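PDB 6QVF: prepilin-like protein from Thermus thermophilus, which is a type IV pilin-like protein associated with natural competence and probably acts in DNA uptake, perhaps as a DNA receptor at the pilus tip. Local coordinates for residues 62-67 against 116-121; 15-20 against 95-100; 24-29 against 134-139. All coordinates share one frame; numbering follows the deposited sequence.

Contact 1: 62-67 against 116-121; sequences DYYFSC and GVVTVV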
loop_
_atom_site.group_PDB
_atom_site.type_symbol
_atom_site.label_atom_id
_atom_site.label_comp_id
_atom_site.label_asym_id
_atom_site.label_seq_id
_atom_site.Cartn_x
_atom_site.Cartn_y
_atom_site.Cartn_z
ATOM N N ASP B 62 20.196 2.976 4.865
ATOM C CA ASP B 62 20.280 1.969 5.887
ATOM C C ASP B 62 19.080 1.026 5.812
ATOM O O ASP B 62 19.245 -0.195 5.813
ATOM C CB ASP B 62 20.414 2.583 7.274
ATOM C CG ASP B 62 21.632 3.485 7.311
ATOM O OD1 ASP B 62 22.743 2.942 7.415
ATOM O OD2 ASP B 62 21.454 4.717 7.137
ATOM N N TYR B 63 17.885 1.584 5.712
ATOM C CA TYR B 63 16.700 0.709 5.688
ATOM C C TYR B 63 16.656 -0.091 4.379
ATOM O O TYR B 63 16.301 -1.291 4.401
ATOM C CB TYR B 63 15.413 1.512 5.875
ATOM C CG TYR B 63 15.183 1.896 7.319
ATOM C CD1 TYR B 63 14.762 0.953 8.237
ATOM C CD2 TYR B 63 15.350 3.203 7.759
ATOM C CE1 TYR B 63 14.593 1.271 9.568
ATOM C CE2 TYR B 63 15.157 3.538 9.081
ATOM C CZ TYR B 63 14.767 2.577 9.987
ATOM O OH TYR B 63 14.573 2.932 11.289
ATOM N N TYR B 64 16.935 0.558 3.245
ATOM C CA TYR B 64 16.873 -0.092 1.935
ATOM C C TYR B 64 17.794 -1.318 1.894
ATOM O O TYR B 64 17.355 -2.385 1.466
ATOM C CB TYR B 64 17.219 0.875 0.802
ATOM C CG TYR B 64 17.144 0.225 -0.556
ATOM C CD1 TYR B 64 15.938 0.001 -1.189
ATOM C CD2 TYR B 64 18.284 -0.270 -1.177
ATOM C CE1 TYR B 64 15.852 -0.667 -2.401
ATOM C CE2 TYR B 64 18.199 -0.941 -2.386
ATOM C CZ TYR B 64 16.989 -1.148 -3.003
ATOM O OH TYR B 64 16.910 -1.880 -4.164
ATOM N N PHE B 65 19.045 -1.172 2.335
ATOM C CA PHE B 65 20.001 -2.249 2.249
ATOM C C PHE B 65 19.956 -3.205 3.457
ATOM O O PHE B 65 20.534 -4.320 3.364
ATOM C CB PHE B 65 21.414 -1.701 2.035
ATOM C CG PHE B 65 21.601 -1.158 0.644
ATOM C CD1 PHE B 65 21.698 -2.008 -0.444
ATOM C CD2 PHE B 65 21.706 0.206 0.426
ATOM C CE1 PHE B 65 21.883 -1.511 -1.724
ATOM C CE2 PHE B 65 21.879 0.689 -0.852
ATOM C CZ PHE B 65 21.972 -0.154 -1.924
ATOM N N SER B 66 19.303 -2.838 4.564
ATOM C CA SER B 66 19.309 -3.692 5.751
ATOM C C SER B 66 18.065 -4.559 5.865
ATOM O O SER B 66 18.095 -5.500 6.609
ATOM C CB SER B 66 19.444 -2.898 7.018
ATOM O OG SER B 66 20.632 -2.103 6.995
ATOM N N CYS B 67 16.986 -4.208 5.161
ATOM C CA CYS B 67 15.674 -4.754 5.467
ATOM C C CYS B 67 15.083 -5.414 4.235
ATOM O O CYS B 67 15.007 -4.777 3.190
ATOM C CB CYS B 67 14.749 -3.652 5.929
ATOM S SG CYS B 67 15.245 -2.891 7.486
ATOM N N GLY B 116 15.980 1.556 -5.429
ATOM C CA GLY B 116 15.717 2.814 -4.737
ATOM C C GLY B 116 14.279 2.993 -4.252
ATOM O O GLY B 116 13.783 4.143 -4.140
ATOM N N VAL B 117 13.619 1.876 -3.940
ATOM C CA VAL B 117 12.278 1.885 -3.403
ATOM C C VAL B 117 12.257 1.165 -2.054
ATOM O O VAL B 117 12.744 0.014 -1.900
ATOM C CB VAL B 117 11.278 1.242 -4.383
ATOM C CG1 VAL B 117 9.866 1.231 -3.792
ATOM C CG2 VAL B 117 11.327 1.894 -5.741
ATOM N N VAL B 118 11.592 1.815 -1.069
ATOM C CA VAL B 118 11.302 1.202 0.194
ATOM C C VAL B 118 9.792 1.210 0.404
ATOM O O VAL B 118 9.164 2.218 0.147
ATOM C CB VAL B 118 12.014 1.917 1.355
ATOM C CG1 VAL B 118 11.459 1.499 2.698
ATOM C CG2 VAL B 118 13.526 1.715 1.282
ATOM N N THR B 119 9.228 0.079 0.834
ATOM C CA THR B 119 7.831 0.008 1.247
ATOM C C THR B 119 7.720 -0.086 2.771
ATOM O O THR B 119 8.552 -0.719 3.487
ATOM C CB THR B 119 7.086 -1.128 0.552
ATOM O OG1 THR B 119 7.714 -2.334 0.963
ATOM C CG2 THR B 119 7.116 -1.020 -0.956
ATOM N N VAL B 120 6.640 0.537 3.268
ATOM C CA VAL B 120 6.258 0.477 4.649
ATOM C C VAL B 120 4.802 -0.016 4.667
ATOM O O VAL B 120 3.927 0.571 4.017
ATOM C CB VAL B 120 6.396 1.829 5.375
ATOM C CG1 VAL B 120 6.104 1.694 6.870
ATOM C CG2 VAL B 120 7.751 2.475 5.100
ATOM N N VAL B 121 4.574 -1.144 5.328
ATOM C CA VAL B 121 3.267 -1.784 5.362
ATOM C C VAL B 121 2.880 -2.061 6.794
ATOM O O VAL B 121 3.675 -2.630 7.531
ATOM C CB VAL B 121 3.255 -3.040 4.486
ATOM C CG1 VAL B 121 1.895 -3.700 4.470
ATOM C CG2 VAL B 121 3.684 -2.675 3.089
#

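Contact 2: 15-20 against 95-100; sequences KAAAVQ and ETIFGI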
loop_
_atom_site.group_PDB
_atom_site.type_symbol
_atom_site.label_atom_id
_atom_site.label_comp_id
_atom_site.label_asym_id
_atom_site.label_seq_id
_atom_site.Cartn_x
_atom_site.Cartn_y
_atom_site.Cartn_z
ATOM N N LYS B 15 -8.127 1.883 11.955
ATOM C CA LYS B 15 -7.491 2.706 10.916
ATOM C C LYS B 15 -6.593 3.773 11.537
ATOM O O LYS B 15 -5.468 4.051 11.024
ATOM C CB LYS B 15 -8.507 3.383 9.985
ATOM C CG LYS B 15 -7.835 3.877 8.722
ATOM C CD LYS B 15 -8.324 5.119 8.191
ATOM C CE LYS B 15 -9.812 5.191 7.991
ATOM N NZ LYS B 15 -10.183 6.620 7.821
ATOM N N ALA B 16 -7.075 4.443 12.577
ATOM C CA ALA B 16 -6.262 5.493 13.213
ATOM C C ALA B 16 -4.950 4.913 13.772
ATOM O O ALA B 16 -3.888 5.558 13.674
ATOM C CB ALA B 16 -7.053 6.174 14.293
ATOM N N ALA B 17 -4.995 3.728 14.359
ATOM C CA ALA B 17 -3.804 3.088 14.903
ATOM C C ALA B 17 -2.826 2.755 13.757
ATOM O O ALA B 17 -1.611 3.009 13.860
ATOM C CB ALA B 17 -4.178 1.841 15.638
ATOM N N ALA B 18 -3.353 2.212 12.652
ATOM C CA ALA B 18 -2.506 1.901 11.511
ATOM C C ALA B 18 -1.839 3.177 10.990
ATOM O O ALA B 18 -0.647 3.138 10.659
ATOM C CB ALA B 18 -3.300 1.239 10.423
ATOM N N VAL B 19 -2.600 4.271 10.839
ATOM C CA VAL B 19 -2.039 5.503 10.288
ATOM C C VAL B 19 -0.853 5.964 11.148
ATOM O O VAL B 19 0.177 6.433 10.611
ATOM C CB VAL B 19 -3.122 6.601 10.170
ATOM C CG1 VAL B 19 -2.507 7.980 9.982
ATOM C CG2 VAL B 19 -4.025 6.286 8.992
ATOM N N GLN B 20 -1.035 5.953 12.475
ATOM C CA GLN B 20 -0.038 6.479 13.420
ATOM C C GLN B 20 1.290 5.722 13.228
ATOM O O GLN B 20 2.383 6.298 13.152
ATOM C CB GLN B 20 -0.578 6.304 14.843
ATOM C CG GLN B 20 0.320 6.876 15.907
ATOM C CD GLN B 20 -0.179 6.612 17.311
ATOM O OE1 GLN B 20 0.585 6.144 18.135
ATOM N NE2 GLN B 20 -1.448 6.917 17.588
ATOM N N GLU B 95 3.445 -2.860 17.173
ATOM C CA GLU B 95 3.188 -1.800 18.143
ATOM C C GLU B 95 1.743 -1.950 18.625
ATOM O O GLU B 95 0.843 -2.201 17.846
ATOM C CB GLU B 95 3.370 -0.406 17.540
ATOM C CG GLU B 95 4.770 -0.016 17.131
ATOM C CD GLU B 95 4.888 1.449 16.710
ATOM O OE1 GLU B 95 4.176 2.284 17.296
ATOM O OE2 GLU B 95 5.694 1.751 15.780
ATOM N N THR B 96 1.494 -1.723 19.900
ATOM C CA THR B 96 0.095 -1.713 20.381
ATOM C C THR B 96 -0.314 -0.281 20.724
ATOM O O THR B 96 0.310 0.354 21.553
ATOM C CB THR B 96 -0.085 -2.640 21.584
ATOM O OG1 THR B 96 0.354 -3.933 21.147
ATOM C CG2 THR B 96 -1.514 -2.682 22.079
ATOM N N ILE B 97 -1.368 0.182 20.056
ATOM C CA ILE B 97 -1.910 1.537 20.087
ATOM C C ILE B 97 -3.332 1.437 20.643
ATOM O O ILE B 97 -4.212 0.850 20.011
ATOM C CB ILE B 97 -1.938 2.157 18.675
ATOM C CG1 ILE B 97 -0.582 2.066 17.964
ATOM C CG2 ILE B 97 -2.480 3.585 18.704
ATOM C CD1 ILE B 97 0.563 2.692 18.695
ATOM N N PHE B 98 -3.516 1.935 21.860
ATOM C CA PHE B 98 -4.827 1.878 22.564
ATOM C C PHE B 98 -5.438 0.476 22.449
ATOM O O PHE B 98 -6.621 0.323 22.097
ATOM C CB PHE B 98 -5.776 2.941 22.001
ATOM C CG PHE B 98 -5.270 4.353 22.163
ATOM C CD1 PHE B 98 -4.942 4.837 23.424
ATOM C CD2 PHE B 98 -5.070 5.181 21.064
ATOM C CE1 PHE B 98 -4.479 6.133 23.583
ATOM C CE2 PHE B 98 -4.593 6.476 21.232
ATOM C CZ PHE B 98 -4.292 6.946 22.490
ATOM N N GLY B 99 -4.618 -0.533 22.747
ATOM C CA GLY B 99 -5.028 -1.908 22.822
ATOM C C GLY B 99 -5.158 -2.569 21.470
ATOM O O GLY B 99 -5.598 -3.700 21.419
ATOM N N ILE B 100 -4.735 -1.878 20.396
ATOM C CA ILE B 100 -4.832 -2.417 19.051
ATOM C C ILE B 100 -3.429 -2.752 18.565
ATOM O O ILE B 100 -2.610 -1.863 18.368
ATOM C CB ILE B 100 -5.528 -1.447 18.090
ATOM C CG1 ILE B 100 -6.938 -1.082 18.555
ATOM C CG2 ILE B 100 -5.537 -2.035 16.675
ATOM C CD1 ILE B 100 -7.462 0.184 17.921
#

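Contact 3: 24-29 against 134-139; sequences RRSAEV and LGRRVT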
loop_
_atom_site.group_PDB
_atom_site.type_symbol
_atom_site.label_atom_id
_atom_site.label_comp_id
_atom_site.label_asym_id
_atom_site.label_seq_id
_atom_site.Cartn_x
_atom_site.Cartn_y
_atom_site.Cartn_z
ATOM N N ARG B 24 4.934 6.986 11.604
ATOM C CA ARG B 24 6.172 6.979 12.389
ATOM C C ARG B 24 7.246 6.170 11.659
ATOM O O ARG B 24 8.403 6.616 11.564
ATOM C CB ARG B 24 5.955 6.445 13.792
ATOM C CG ARG B 24 5.493 7.548 14.738
ATOM C CD ARG B 24 5.644 7.196 16.199
ATOM N NE ARG B 24 4.873 6.005 16.518
ATOM C CZ ARG B 24 3.592 6.022 16.804
ATOM N NH1 ARG B 24 2.958 7.187 16.908
ATOM N NH2 ARG B 24 2.954 4.875 16.941
ATOM N N ARG B 25 6.873 5.013 11.093
ATOM C CA ARG B 25 7.870 4.194 10.417
ATOM C C ARG B 25 8.299 4.814 9.080
ATOM O O ARG B 25 9.484 4.766 8.717
ATOM C CB ARG B 25 7.357 2.759 10.260
ATOM C CG ARG B 25 7.076 2.120 11.607
ATOM C CD ARG B 25 8.300 1.990 12.497
ATOM N NE ARG B 25 8.020 1.582 13.861
ATOM C CZ ARG B 25 8.952 1.407 14.809
ATOM N NH1 ARG B 25 10.246 1.621 14.561
ATOM N NH2 ARG B 25 8.570 0.973 16.008
ATOM N N SER B 26 7.387 5.473 8.352
ATOM C CA SER B 26 7.757 6.148 7.089
ATOM C C SER B 26 8.690 7.323 7.371
ATOM O O SER B 26 9.619 7.568 6.621
ATOM C CB SER B 26 6.528 6.655 6.339
ATOM O OG SER B 26 5.700 5.566 5.981
ATOM N N ALA B 27 8.443 8.043 8.469
ATOM C CA ALA B 27 9.329 9.163 8.837
ATOM C C ALA B 27 10.753 8.673 9.115
ATOM O O ALA B 27 11.721 9.365 8.811
ATOM C CB ALA B 27 8.781 9.924 10.022
ATOM N N GLU B 28 10.900 7.503 9.698
ATOM C CA GLU B 28 12.214 6.899 9.937
ATOM C C GLU B 28 12.953 6.654 8.623
ATOM O O GLU B 28 14.122 6.926 8.510
ATOM C CB GLU B 28 12.071 5.598 10.698
ATOM C CG GLU B 28 11.476 5.859 12.067
ATOM C CD GLU B 28 12.322 5.370 13.197
ATOM O OE1 GLU B 28 13.380 6.008 13.404
ATOM O OE2 GLU B 28 11.934 4.349 13.836
ATOM N N VAL B 29 12.253 6.157 7.611
ATOM C CA VAL B 29 12.849 5.891 6.322
ATOM C C VAL B 29 13.344 7.204 5.687
ATOM O O VAL B 29 14.363 7.193 4.984
ATOM C CB VAL B 29 11.848 5.165 5.415
ATOM C CG1 VAL B 29 12.366 5.057 3.991
ATOM C CG2 VAL B 29 11.514 3.804 5.975
ATOM N N LEU B 134 -2.528 -0.788 5.565
ATOM C CA LEU B 134 -2.102 0.393 4.845
ATOM C C LEU B 134 -0.634 0.252 4.442
ATOM O O LEU B 134 0.154 -0.349 5.131
ATOM C CB LEU B 134 -2.246 1.647 5.701
ATOM C CG LEU B 134 -3.633 1.913 6.265
ATOM C CD1 LEU B 134 -3.587 3.099 7.197
ATOM C CD2 LEU B 134 -4.653 2.146 5.172
ATOM N N GLY B 135 -0.299 0.879 3.333
ATOM C CA GLY B 135 1.049 0.920 2.819
ATOM C C GLY B 135 1.448 2.311 2.378
ATOM O O GLY B 135 0.631 3.139 2.013
ATOM N N ARG B 136 2.752 2.551 2.427
ATOM C CA ARG B 136 3.326 3.706 1.808
ATOM C C ARG B 136 4.556 3.263 1.019
ATOM O O ARG B 136 5.346 2.458 1.497
ATOM C CB ARG B 136 3.685 4.786 2.842
ATOM C CG ARG B 136 4.309 6.021 2.220
ATOM C CD ARG B 136 4.386 7.246 3.128
ATOM N NE ARG B 136 5.036 8.354 2.433
ATOM C CZ ARG B 136 5.503 9.427 3.024
ATOM N NH1 ARG B 136 5.296 9.570 4.334
ATOM N NH2 ARG B 136 6.243 10.285 2.310
ATOM N N ARG B 137 4.679 3.817 -0.176
ATOM C CA ARG B 137 5.815 3.571 -1.081
ATOM C C ARG B 137 6.697 4.817 -1.100
ATOM O O ARG B 137 6.231 5.874 -1.502
ATOM C CB ARG B 137 5.315 3.286 -2.494
ATOM C CG ARG B 137 6.396 2.925 -3.491
ATOM C CD ARG B 137 5.824 2.549 -4.836
ATOM N NE ARG B 137 6.824 2.062 -5.813
ATOM C CZ ARG B 137 7.416 2.823 -6.718
ATOM N NH1 ARG B 137 7.133 4.113 -6.780
ATOM N NH2 ARG B 137 8.241 2.250 -7.593
ATOM N N VAL B 138 7.948 4.646 -0.697
ATOM C CA VAL B 138 8.902 5.731 -0.596
ATOM C C VAL B 138 10.037 5.445 -1.576
ATOM O O VAL B 138 10.593 4.349 -1.548
ATOM C CB VAL B 138 9.439 5.859 0.845
ATOM C CG1 VAL B 138 10.367 7.036 0.955
ATOM C CG2 VAL B 138 8.322 6.001 1.889
ATOM N N THR B 139 10.433 6.430 -2.366
ATOM C CA THR B 139 11.568 6.281 -3.235
ATOM C C THR B 139 12.695 7.185 -2.780
ATOM O O THR B 139 12.538 8.117 -1.983
ATOM C CB THR B 139 11.267 6.529 -4.712
ATOM O OG1 THR B 139 11.221 7.940 -4.947
ATOM C CG2 THR B 139 9.965 5.897 -5.152
#

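Contact 1: 62-67 against 116-121
Short helix 59-66 packs here against the start of strand 117-125, in the globular head of a type IV pilin-like fold. Tyr64 carries the contact. It turns its ring edge to the strand, while CB meets the side chain of Val118. Tyr64 CB lies 3.8 Å from Val118 CG2, and Tyr64 CD1 is 3.9 Å from the same methyl. The first torsion of Tyr64 puts CG anti to the backbone N (chi1 -179°), which carries the ring along the strand toward Gly116. Val117 faces away with its side chain and gives its carbonyl instead. Val117 O sits in the plane of the tyrosine ring, 3.2 Å from Tyr64 CE1. A weakly polar C-H to oxygen attraction may contribute there. Further out, Tyr64 CZ is 3.8 Å from Gly116 N, an oblique approach. The phenol oxygen lies near Gly116, hydrogen-bonds with Arg162 N, and makes weak hydrogen bonds with Glu109 O and Gly114 O. The ring is thus held at its far end as well as along its edge. Within the helix, Tyr64 CD2 stands 3.6 Å above the plane of the Phe65 ring, over its centre. The touching residues are all buried. Strand 100-108 lies beside this site and supplies Ile106, which touches both Tyr63 and Val118. Through its backbone, Val118 is hydrogen-bonded to Val138 of the neighbouring strand 131-139. Just after the helix, Cys67 leaves helical geometry, and its disulfide to Cys91 links it to the chain just before strand 92-97.

Contact 2: 15-20 against 95-100
Gln20 and Ile97 reach toward each other from opposite directions, one from the long helix and one from an edge strand. From CB, the glutamine chain runs out extended: CG stands anti to the backbone N (chi1 -177°), and the next torsion is also near 180°. This carries the amide across to the isoleucine. Gln20 CD reaches Ile97 CG2 at 4.0 Å. At the tip both amide atoms touch the isoleucine. Gln20 OE1 is nearest Ile97 CD1, at 3.5 Å, and Gln20 NE2 is nearest Ile97 CG2, at 3.7 Å. These are van der Waals contacts with methyl groups. The polar need of OE1 is met by Arg24 NH1, one helical turn further on, which should help to fix the rotation of the amide.

Three residues earlier on the helix, Ala17 fills the middle of the contact. Its methyl points at the strand, and Ala17 CB is 3.8 Å from Ile97 CB. The small side chain lets helix and strand come close, with the CA atoms of Ala17 and Ile97 5.7 Å apart. The same methyl also touches the isoleucine after the turn, with Ala17 CB 4.2 Å from Ile100 CG2. Ile97 and Ile100 are the end residues of a type I' turn. Their backbones pair in both directions, the bond from Ile100 N to Ile97 O measuring 2.8 Å. Both isoleucines therefore face the helix from a tight beta hairpin.

That hairpin joins strands 92-97 and 100-108, at one margin of the four-stranded sheet within the chain. Helix 2-30 lies over the sheet here. Ala17 also touches Val102 of strand 100-108, and Ala18 packs on Val122 and Ala124 of strand 117-125.

Contact 3: 24-29 against 134-139
Arg136 reaches along Ser26 because its CG is anti to the backbone N (chi1 179°) and its chain stays extended as far as NE. Ser26 has OG anti to its own carbonyl carbon (chi1 -62°), which places the hydroxyl beside the arginine's carbon chain. The hydroxyl meets mainly the methylenes of the arginine chain. Ser26 OG lies 3.6 Å from Arg136 CD and 3.8 Å from Arg136 CB. Ser26 CB comes next to the head group, 3.7 Å from Arg136 NH1, in an oblique approach to the guanidinium. The serine hydroxyl hydrogen-bonds to Leu22 O within its own helix, which probably helps to hold it beside the arginine chain.

Almost one helical turn later, Val29 meets Val138. The two side chains slide past each other in opposite directions, with Val29 CG1 4.1 Å from Val138 CG1. This is a purely apolar meeting of methyls, and both valines are buried. Ser26 and Val29 thus form one ridge of the helix. Arg136 and Val138, two residues apart, face it from the same side of the strand.

Elsewhere on this helix segment, Arg25 NH1 forms a salt bridge 3.3 Å long with Glu28 OE2. Arg25 also bridges to Glu95 and makes a cation-pi contact with Trp104. Strand 131-139 is outermost in the sheet of this chain. Residues 134-137 pair antiparallel with a strand of the second subunit, so the sheet continues across the interface. A long N-terminal helix packed on an antiparallel sheet, as here, is the characteristic architecture of the type IV pilin fold.

Contacts 2 and 3 both use helix 2-30 and lay it on opposite margins of the same sheet. Contact 1 brings the short helix 59-66 to an inner strand of that sheet. Contacts 1 and 3 are buried near the centre of the chain, and their strands are hydrogen-bonded neighbours. The centre of contact 2 lies about 19 Å from the centre of the chain, and this contact is only partly buried. The chemistry follows place. Contact 1 sets an aromatic edge against backbone and a valine. Contact 3 pairs two valines and lays a serine along an arginine chain. Contact 2 is mainly aliphatic, with an amide at its rim. Glu95 joins contacts 2 and 3 by salt bridges to Arg24 and Arg25.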